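Local structure of cytosine-specific methyltransferase (Escherichia coli O157:H7 EDL933, 3G7U) at residues V191-I204 with R216-E228. The protein probably transfers a methyl group from S-adenosyl-L-methionine to carbon 5 of cytosine in DNA, as a prophage-encoded C5-methyltransferase. Residues are numbered along the deposited sequence; the frame is centred on the assembly and turned at random.
Sequences VTVKDALYGLPDII and RTIKKDRKGGFYE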
ATOM      1  N   VAL A 191      10.610   6.295 -12.015  1.00 33.38           N
ATOM      2  CA  VAL A 191      10.633   4.907 -12.461  1.00 28.09           C
ATOM      3  C   VAL A 191       9.464   4.777 -13.399  1.00 30.45           C
ATOM      4  O   VAL A 191       8.330   4.866 -12.963  1.00 29.36           O
ATOM      5  CB  VAL A 191      10.456   3.907 -11.279  1.00 31.70           C
ATOM      6  CG1 VAL A 191      10.631   2.483 -11.768  1.00 28.24           C
ATOM      7  CG2 VAL A 191      11.493   4.175 -10.225  1.00 29.97           C
ATOM      8  N   THR A 192       9.733   4.601 -14.686  1.00 25.21           N
ATOM      9  CA  THR A 192       8.702   4.415 -15.687  1.00 27.15           C
ATOM     10  C   THR A 192       8.299   2.942 -15.729  1.00 27.04           C
ATOM     11  O   THR A 192       8.970   2.087 -15.121  1.00 25.86           O
ATOM     12  CB  THR A 192       9.233   4.792 -17.088  1.00 29.11           C
ATOM     13  OG1 THR A 192      10.415   4.027 -17.340  1.00 30.03           O
ATOM     14  CG2 THR A 192       9.605   6.284 -17.127  1.00 35.08           C
ATOM     15  N   VAL A 193       7.221   2.678 -16.461  1.00 27.87           N
ATOM     16  CA  VAL A 193       6.719   1.310 -16.720  1.00 29.00           C
ATOM     17  C   VAL A 193       7.852   0.391 -17.190  1.00 30.50           C
ATOM     18  O   VAL A 193       8.074  -0.687 -16.639  1.00 28.45           O
ATOM     19  CB  VAL A 193       5.558   1.349 -17.759  1.00 27.55           C
ATOM     20  CG1 VAL A 193       5.134  -0.078 -18.211  1.00 21.63           C
ATOM     21  CG2 VAL A 193       4.387   2.121 -17.200  1.00 27.64           C
ATOM     22  N   LYS A 194       8.618   0.843 -18.179  1.00 32.91           N
ATOM     23  CA  LYS A 194       9.670   0.033 -18.759  1.00 34.05           C
ATOM     24  C   LYS A 194      10.693  -0.365 -17.726  1.00 30.67           C
ATOM     25  O   LYS A 194      11.166  -1.495 -17.722  1.00 33.37           O
ATOM     26  CB  LYS A 194      10.308   0.792 -19.947  1.00 38.50           C
ATOM     27  CG  LYS A 194      11.666   0.313 -20.444  1.00 51.73           C
ATOM     28  CD  LYS A 194      12.098   1.162 -21.670  1.00 48.88           C
ATOM     29  CE  LYS A 194      13.051   0.412 -22.618  1.00 62.55           C
ATOM     30  NZ  LYS A 194      13.152   1.084 -23.981  1.00 61.22           N
ATOM     31  N   ASP A 195      11.045   0.554 -16.830  1.00 32.40           N
ATOM     32  CA  ASP A 195      12.026   0.229 -15.783  1.00 30.22           C
ATOM     33  C   ASP A 195      11.441  -0.738 -14.761  1.00 26.95           C
ATOM     34  O   ASP A 195      12.146  -1.611 -14.252  1.00 27.22           O
ATOM     35  CB  ASP A 195      12.450   1.481 -15.003  1.00 35.96           C
ATOM     36  CG  ASP A 195      13.077   2.563 -15.885  1.00 46.56           C
ATOM     37  OD1 ASP A 195      13.808   2.224 -16.840  1.00 46.42           O
ATOM     38  OD2 ASP A 195      12.831   3.761 -15.598  1.00 51.29           O
ATOM     39  N   ALA A 196      10.159  -0.566 -14.444  1.00 25.51           N
ATOM     40  CA  ALA A 196       9.578  -1.367 -13.329  1.00 23.61           C
ATOM     41  C   ALA A 196       9.409  -2.810 -13.765  1.00 26.16           C
ATOM     42  O   ALA A 196       9.602  -3.717 -12.971  1.00 29.32           O
ATOM     43  CB  ALA A 196       8.223  -0.796 -12.910  1.00 25.34           C
ATOM     44  N   LEU A 197       9.115  -3.002 -15.045  1.00 26.58           N
ATOM     45  CA  LEU A 197       8.815  -4.339 -15.609  1.00 25.83           C
ATOM     46  C   LEU A 197      10.044  -5.084 -16.138  1.00 29.20           C
ATOM     47  O   LEU A 197       9.919  -6.218 -16.605  1.00 29.27           O
ATOM     48  CB  LEU A 197       7.756  -4.226 -16.694  1.00 25.75           C
ATOM     49  CG  LEU A 197       6.428  -3.643 -16.230  1.00 28.68           C
ATOM     50  CD1 LEU A 197       5.364  -3.862 -17.276  1.00 31.58           C
ATOM     51  CD2 LEU A 197       6.005  -4.259 -14.897  1.00 25.44           C
ATOM     52  N   TYR A 198      11.231  -4.480 -15.985  1.00 29.41           N
ATOM     53  CA  TYR A 198      12.495  -5.048 -16.470  1.00 30.06           C
ATOM     54  C   TYR A 198      12.707  -6.459 -15.972  1.00 29.40           C
ATOM     55  O   TYR A 198      12.629  -6.712 -14.746  1.00 30.20           O
ATOM     56  CB  TYR A 198      13.717  -4.217 -16.016  1.00 34.19           C
ATOM     57  CG  TYR A 198      15.020  -4.984 -16.219  1.00 33.17           C
ATOM     58  CD1 TYR A 198      15.609  -5.031 -17.479  1.00 34.77           C
ATOM     59  CD2 TYR A 198      15.613  -5.717 -15.182  1.00 32.47           C
ATOM     60  CE1 TYR A 198      16.772  -5.751 -17.701  1.00 31.26           C
ATOM     61  CE2 TYR A 198      16.762  -6.465 -15.398  1.00 37.02           C
ATOM     62  CZ  TYR A 198      17.327  -6.461 -16.675  1.00 37.91           C
ATOM     63  OH  TYR A 198      18.460  -7.163 -16.938  1.00 44.02           O
ATOM     64  N   GLY A 199      13.030  -7.368 -16.897  1.00 23.27           N
ATOM     65  CA  GLY A 199      13.576  -8.695 -16.518  1.00 25.72           C
ATOM     66  C   GLY A 199      12.551  -9.770 -16.178  1.00 24.66           C
ATOM     67  O   GLY A 199      12.904 -10.910 -15.872  1.00 23.38           O
ATOM     68  N   LEU A 200      11.272  -9.417 -16.247  1.00 25.42           N
ATOM     69  CA  LEU A 200      10.205 -10.378 -16.016  1.00 25.65           C
ATOM     70  C   LEU A 200      10.061 -11.299 -17.237  1.00 27.40           C
ATOM     71  O   LEU A 200      10.444 -10.908 -18.359  1.00 26.44           O
ATOM     72  CB  LEU A 200       8.886  -9.628 -15.727  1.00 26.24           C
ATOM     73  CG  LEU A 200       8.745  -8.904 -14.365  1.00 23.74           C
ATOM     74  CD1 LEU A 200       7.532  -7.983 -14.377  1.00 25.12           C
ATOM     75  CD2 LEU A 200       8.620  -9.876 -13.185  1.00 25.12           C
ATOM     76  N   PRO A 201       9.494 -12.516 -17.046  1.00 26.73           N
ATOM     77  CA  PRO A 201       9.358 -13.419 -18.201  1.00 25.90           C
ATOM     78  C   PRO A 201       8.481 -12.895 -19.340  1.00 28.52           C
ATOM     79  O   PRO A 201       7.407 -12.330 -19.098  1.00 27.22           O
ATOM     80  CB  PRO A 201       8.780 -14.709 -17.604  1.00 28.70           C
ATOM     81  CG  PRO A 201       8.239 -14.338 -16.252  1.00 25.97           C
ATOM     82  CD  PRO A 201       9.070 -13.144 -15.775  1.00 21.99           C
ATOM     83  N   ASP A 202       8.937 -13.091 -20.582  1.00 27.44           N
ATOM     84  CA  ASP A 202       8.132 -12.719 -21.751  1.00 29.75           C
ATOM     85  C   ASP A 202       7.057 -13.744 -22.084  1.00 28.07           C
ATOM     86  O   ASP A 202       6.073 -13.428 -22.767  1.00 33.60           O
ATOM     87  CB  ASP A 202       9.037 -12.541 -22.990  1.00 35.81           C
ATOM     88  CG  ASP A 202       9.709 -11.178 -23.026  1.00 44.67           C
ATOM     89  OD1 ASP A 202       9.026 -10.151 -22.765  1.00 45.34           O
ATOM     90  OD2 ASP A 202      10.928 -11.136 -23.299  1.00 55.43           O
ATOM     91  N   ILE A 203       7.286 -14.983 -21.652  1.00 29.34           N
ATOM     92  CA  ILE A 203       6.325 -16.069 -21.838  1.00 27.40           C
ATOM     93  C   ILE A 203       5.748 -16.457 -20.491  1.00 22.49           C
ATOM     94  O   ILE A 203       6.488 -16.866 -19.590  1.00 25.03           O
ATOM     95  CB  ILE A 203       6.963 -17.336 -22.466  1.00 27.35           C
ATOM     96  CG1 ILE A 203       7.702 -17.025 -23.775  1.00 30.07           C
ATOM     97  CG2 ILE A 203       5.914 -18.447 -22.633  1.00 23.53           C
ATOM     98  CD1 ILE A 203       6.853 -16.466 -24.872  1.00 40.33           C
ATOM     99  N   ILE A 204       4.426 -16.347 -20.340  1.00 22.76           N
ATOM    100  CA  ILE A 204       3.859 -16.669 -19.023  1.00 21.07           C
ATOM    101  C   ILE A 204       2.684 -17.636 -19.174  1.00 21.32           C
ATOM    102  O   ILE A 204       2.174 -17.826 -20.267  1.00 22.58           O
ATOM    103  CB  ILE A 204       3.348 -15.379 -18.290  1.00 22.49           C
ATOM    104  CG1 ILE A 204       2.386 -14.612 -19.222  1.00 25.81           C
ATOM    105  CG2 ILE A 204       4.522 -14.523 -17.804  1.00 22.54           C
ATOM    106  CD1 ILE A 204       1.877 -13.385 -18.607  1.00 25.82           C
ATOM    107  N   ARG A 216       8.361 -18.093 -11.094  1.00 23.80           N
ATOM    108  CA  ARG A 216       9.104 -17.952 -12.342  1.00 20.37           C
ATOM    109  C   ARG A 216      10.445 -17.288 -12.107  1.00 25.00           C
ATOM    110  O   ARG A 216      10.564 -16.389 -11.264  1.00 21.91           O
ATOM    111  CB  ARG A 216       8.296 -17.104 -13.336  1.00 22.11           C
ATOM    112  CG  ARG A 216       7.081 -17.791 -13.956  1.00 21.13           C
ATOM    113  CD  ARG A 216       7.438 -19.116 -14.675  1.00 20.92           C
ATOM    114  NE  ARG A 216       8.324 -18.842 -15.823  1.00 18.82           N
ATOM    115  CZ  ARG A 216       7.952 -18.318 -16.961  1.00 25.29           C
ATOM    116  NH1 ARG A 216       6.679 -17.972 -17.174  1.00 21.48           N
ATOM    117  NH2 ARG A 216       8.856 -18.143 -17.913  1.00 21.88           N
ATOM    118  N   THR A 217      11.442 -17.694 -12.906  1.00 22.19           N
ATOM    119  CA  THR A 217      12.753 -17.085 -12.902  1.00 23.85           C
ATOM    120  C   THR A 217      12.754 -15.731 -13.576  1.00 22.62           C
ATOM    121  O   THR A 217      12.139 -15.543 -14.657  1.00 24.82           O
ATOM    122  CB  THR A 217      13.782 -18.039 -13.611  1.00 19.07           C
ATOM    123  OG1 THR A 217      13.889 -19.230 -12.844  1.00 26.32           O
ATOM    124  CG2 THR A 217      15.165 -17.377 -13.754  1.00 28.94           C
ATOM    125  N   ILE A 218      13.395 -14.758 -12.909  1.00 20.39           N
ATOM    126  CA  ILE A 218      13.571 -13.427 -13.467  1.00 23.21           C
ATOM    127  C   ILE A 218      15.058 -13.083 -13.633  1.00 22.55           C
ATOM    128  O   ILE A 218      15.936 -13.747 -13.067  1.00 30.12           O
ATOM    129  CB  ILE A 218      12.934 -12.359 -12.567  1.00 24.02           C
ATOM    130  CG1 ILE A 218      13.529 -12.444 -11.157  1.00 22.21           C
ATOM    131  CG2 ILE A 218      11.397 -12.548 -12.501  1.00 24.05           C
ATOM    132  CD1 ILE A 218      13.394 -11.165 -10.344  1.00 25.81           C
ATOM    133  N   LYS A 219      15.315 -12.037 -14.394  1.00 27.97           N
ATOM    134  CA  LYS A 219      16.650 -11.450 -14.441  1.00 34.46           C
ATOM    135  C   LYS A 219      16.705 -10.385 -13.372  1.00 34.42           C
ATOM    136  O   LYS A 219      15.833  -9.505 -13.322  1.00 34.31           O
ATOM    137  CB  LYS A 219      16.897 -10.803 -15.792  1.00 35.71           C
ATOM    138  CG  LYS A 219      16.946 -11.771 -16.929  1.00 42.86           C
ATOM    139  CD  LYS A 219      17.193 -11.015 -18.225  1.00 50.61           C
ATOM    140  CE  LYS A 219      17.128 -11.967 -19.406  1.00 55.36           C
ATOM    141  NZ  LYS A 219      17.778 -13.265 -19.047  1.00 58.18           N
ATOM    142  N   LYS A 220      17.679 -10.500 -12.479  1.00 36.92           N
ATOM    143  CA  LYS A 220      17.931  -9.439 -11.527  1.00 39.80           C
ATOM    144  C   LYS A 220      19.377  -8.990 -11.558  1.00 44.40           C
ATOM    145  O   LYS A 220      20.142  -9.251 -10.645  1.00 48.34           O
ATOM    146  CB  LYS A 220      17.419  -9.747 -10.111  1.00 40.56           C
ATOM    147  CG  LYS A 220      17.860 -10.975  -9.399  1.00 41.80           C
ATOM    148  CD  LYS A 220      17.245 -10.880  -8.003  1.00 37.75           C
ATOM    149  CE  LYS A 220      18.291 -10.997  -6.921  1.00 49.90           C
ATOM    150  NZ  LYS A 220      18.290 -12.302  -6.222  1.00 48.78           N
ATOM    151  N   ASP A 221      19.734  -8.337 -12.653  1.00 48.58           N
ATOM    152  CA  ASP A 221      21.073  -7.805 -12.834  1.00 52.99           C
ATOM    153  C   ASP A 221      20.982  -6.300 -13.045  1.00 50.31           C
ATOM    154  O   ASP A 221      21.611  -5.753 -13.953  1.00 55.68           O
ATOM    155  CB  ASP A 221      21.754  -8.483 -14.033  1.00 54.85           C
ATOM    156  CG  ASP A 221      20.900  -8.447 -15.294  1.00 58.34           C
ATOM    157  OD1 ASP A 221      19.820  -7.813 -15.267  1.00 58.98           O
ATOM    158  OD2 ASP A 221      21.296  -9.066 -16.308  1.00 64.52           O
ATOM    159  N   ARG A 222      20.148  -5.639 -12.254  1.00 46.25           N
ATOM    160  CA  ARG A 222      20.105  -4.189 -12.295  1.00 42.05           C
ATOM    161  C   ARG A 222      20.368  -3.546 -10.965  1.00 46.98           C
ATOM    162  O   ARG A 222      20.281  -4.185  -9.896  1.00 49.06           O
ATOM    163  CB  ARG A 222      18.841  -3.637 -12.929  1.00 42.79           C
ATOM    164  CG  ARG A 222      18.996  -3.398 -14.373  1.00 37.99           C
ATOM    165  CD  ARG A 222      17.915  -2.524 -14.873  1.00 34.51           C
ATOM    166  NE  ARG A 222      17.944  -2.514 -16.314  1.00 42.46           N
ATOM    167  CZ  ARG A 222      17.091  -1.831 -17.065  1.00 47.09           C
ATOM    168  NH1 ARG A 222      17.194  -1.881 -18.397  1.00 50.49           N
ATOM    169  NH2 ARG A 222      16.149  -1.089 -16.495  1.00 37.94           N
ATOM    170  N   LYS A 223      20.719  -2.268 -11.073  1.00 51.16           N
ATOM    171  CA  LYS A 223      21.281  -1.477  -9.996  1.00 54.34           C
ATOM    172  C   LYS A 223      20.519  -0.171  -9.923  1.00 51.35           C
ATOM    173  O   LYS A 223      20.055   0.358 -10.951  1.00 52.45           O
ATOM    174  CB  LYS A 223      22.763  -1.186 -10.287  1.00 56.98           C
ATOM    175  CG  LYS A 223      23.663  -2.435 -10.453  1.00 62.14           C
ATOM    176  CD  LYS A 223      24.354  -2.842  -9.144  1.00 69.54           C
ATOM    177  CE  LYS A 223      23.492  -3.745  -8.263  1.00 71.18           C
ATOM    178  NZ  LYS A 223      24.220  -4.098  -7.018  1.00 74.38           N
ATOM    179  N   GLY A 224      20.389   0.349  -8.710  1.00 47.85           N
ATOM    180  CA  GLY A 224      19.704   1.618  -8.521  1.00 45.96           C
ATOM    181  C   GLY A 224      18.646   1.503  -7.449  1.00 42.05           C
ATOM    182  O   GLY A 224      18.224   0.407  -7.110  1.00 37.82           O
ATOM    183  N   GLY A 225      18.218   2.653  -6.946  1.00 38.75           N
ATOM    184  CA  GLY A 225      17.337   2.747  -5.792  1.00 40.37           C
ATOM    185  C   GLY A 225      16.104   1.868  -5.875  1.00 34.53           C
ATOM    186  O   GLY A 225      15.827   1.126  -4.945  1.00 36.22           O
ATOM    187  N   PHE A 226      15.396   1.936  -7.001  1.00 35.31           N
ATOM    188  CA  PHE A 226      14.167   1.145  -7.220  1.00 29.88           C
ATOM    189  C   PHE A 226      14.419  -0.358  -7.094  1.00 33.01           C
ATOM    190  O   PHE A 226      13.620  -1.075  -6.455  1.00 30.00           O
ATOM    191  CB  PHE A 226      13.564   1.471  -8.589  1.00 30.92           C
ATOM    192  CG  PHE A 226      12.338   0.663  -8.922  1.00 29.41           C
ATOM    193  CD1 PHE A 226      11.096   1.017  -8.388  1.00 31.51           C
ATOM    194  CD2 PHE A 226      12.415  -0.458  -9.773  1.00 30.25           C
ATOM    195  CE1 PHE A 226       9.951   0.283  -8.692  1.00 31.58           C
ATOM    196  CE2 PHE A 226      11.253  -1.209 -10.069  1.00 26.53           C
ATOM    197  CZ  PHE A 226      10.020  -0.817  -9.526  1.00 29.24           C
ATOM    198  N   TYR A 227      15.543  -0.825  -7.670  1.00 28.95           N
ATOM    199  CA  TYR A 227      15.878  -2.248  -7.688  1.00 30.68           C
ATOM    200  C   TYR A 227      16.345  -2.747  -6.352  1.00 30.79           C
ATOM    201  O   TYR A 227      16.170  -3.927  -6.032  1.00 31.41           O
ATOM    202  CB  TYR A 227      16.900  -2.562  -8.805  1.00 31.27           C
ATOM    203  CG  TYR A 227      16.346  -2.179 -10.152  1.00 31.95           C
ATOM    204  CD1 TYR A 227      15.319  -2.932 -10.745  1.00 30.88           C
ATOM    205  CD2 TYR A 227      16.787  -1.025 -10.813  1.00 27.04           C
ATOM    206  CE1 TYR A 227      14.757  -2.558 -11.967  1.00 28.87           C
ATOM    207  CE2 TYR A 227      16.238  -0.644 -12.041  1.00 30.33           C
ATOM    208  CZ  TYR A 227      15.229  -1.421 -12.616  1.00 32.61           C
ATOM    209  OH  TYR A 227      14.670  -1.055 -13.814  1.00 31.22           O
ATOM    210  N   GLU A 228      16.924  -1.859  -5.536  1.00 33.90           N
ATOM    211  CA  GLU A 228      17.299  -2.264  -4.158  1.00 32.33           C
ATOM    212  C   GLU A 228      16.038  -2.485  -3.334  1.00 31.16           C
ATOM    213  O   GLU A 228      15.988  -3.368  -2.485  1.00 29.30           O
ATOM    214  CB  GLU A 228      18.152  -1.208  -3.424  1.00 40.09           C
ATOM    215  CG  GLU A 228      19.205  -0.434  -4.233  1.00 56.12           C
ATOM    216  CD  GLU A 228      20.315  -1.294  -4.881  1.00 68.66           C
ATOM    217  OE1 GLU A 228      20.687  -2.359  -4.327  1.00 69.96           O
ATOM    218  OE2 GLU A 228      20.831  -0.876  -5.957  1.00 76.29           O
TER
HETATM  219  O   HOH W   1      13.280  -8.763 -13.074  1.00 26.12           O
HETATM  220  O   HOH W   2      20.234  -4.177 -17.347  1.00 53.11           O
HETATM  221  O   HOH W   3      12.745 -13.900 -16.978  1.00 41.23           O
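Tyr227 OH donates to Asp195 O (2.6 Å) and accepts from Arg222 NH2 (3.1 Å), so one phenol oxygen ties helix 193-196 to the start of helix 225-231. Both segments lie between the Rossmann-like sheet and helix 321-328, probably in the target-recognition region of this C5-cytosine methyltransferase. The guanidinium of Arg222 lies flat on the Tyr198 ring, planes 14° apart, in an off-centre cation-pi stack, while Arg222 CD adds a CH-pi contact over the same ring. Chi1 of Tyr198 (166°) sets CG anti to N and swings the ring alongside Arg222. Water 2 accepts from Arg222 NE. Asp195 OD1 lies 4.1 Å from Arg222 NH2, too far for a salt bridge, and its charge probably adds a weak attraction. Val191 CG1 sits over the centre of the Phe226 ring, 3.6 Å from its centroid. Within the type II turn 197-200, Gly199 O accepts from Lys219 N (3.0 Å), and water 1 bridges Tyr198 O and Lys219 O. Arg326 of helix 321-328 also binds Tyr198 O. At the far end Arg216, bent at chi2 and chi3, lays its guanidinium face against Pro201 and sends NH1 in the carbonyl plane to Ile203 O (2.7 Å).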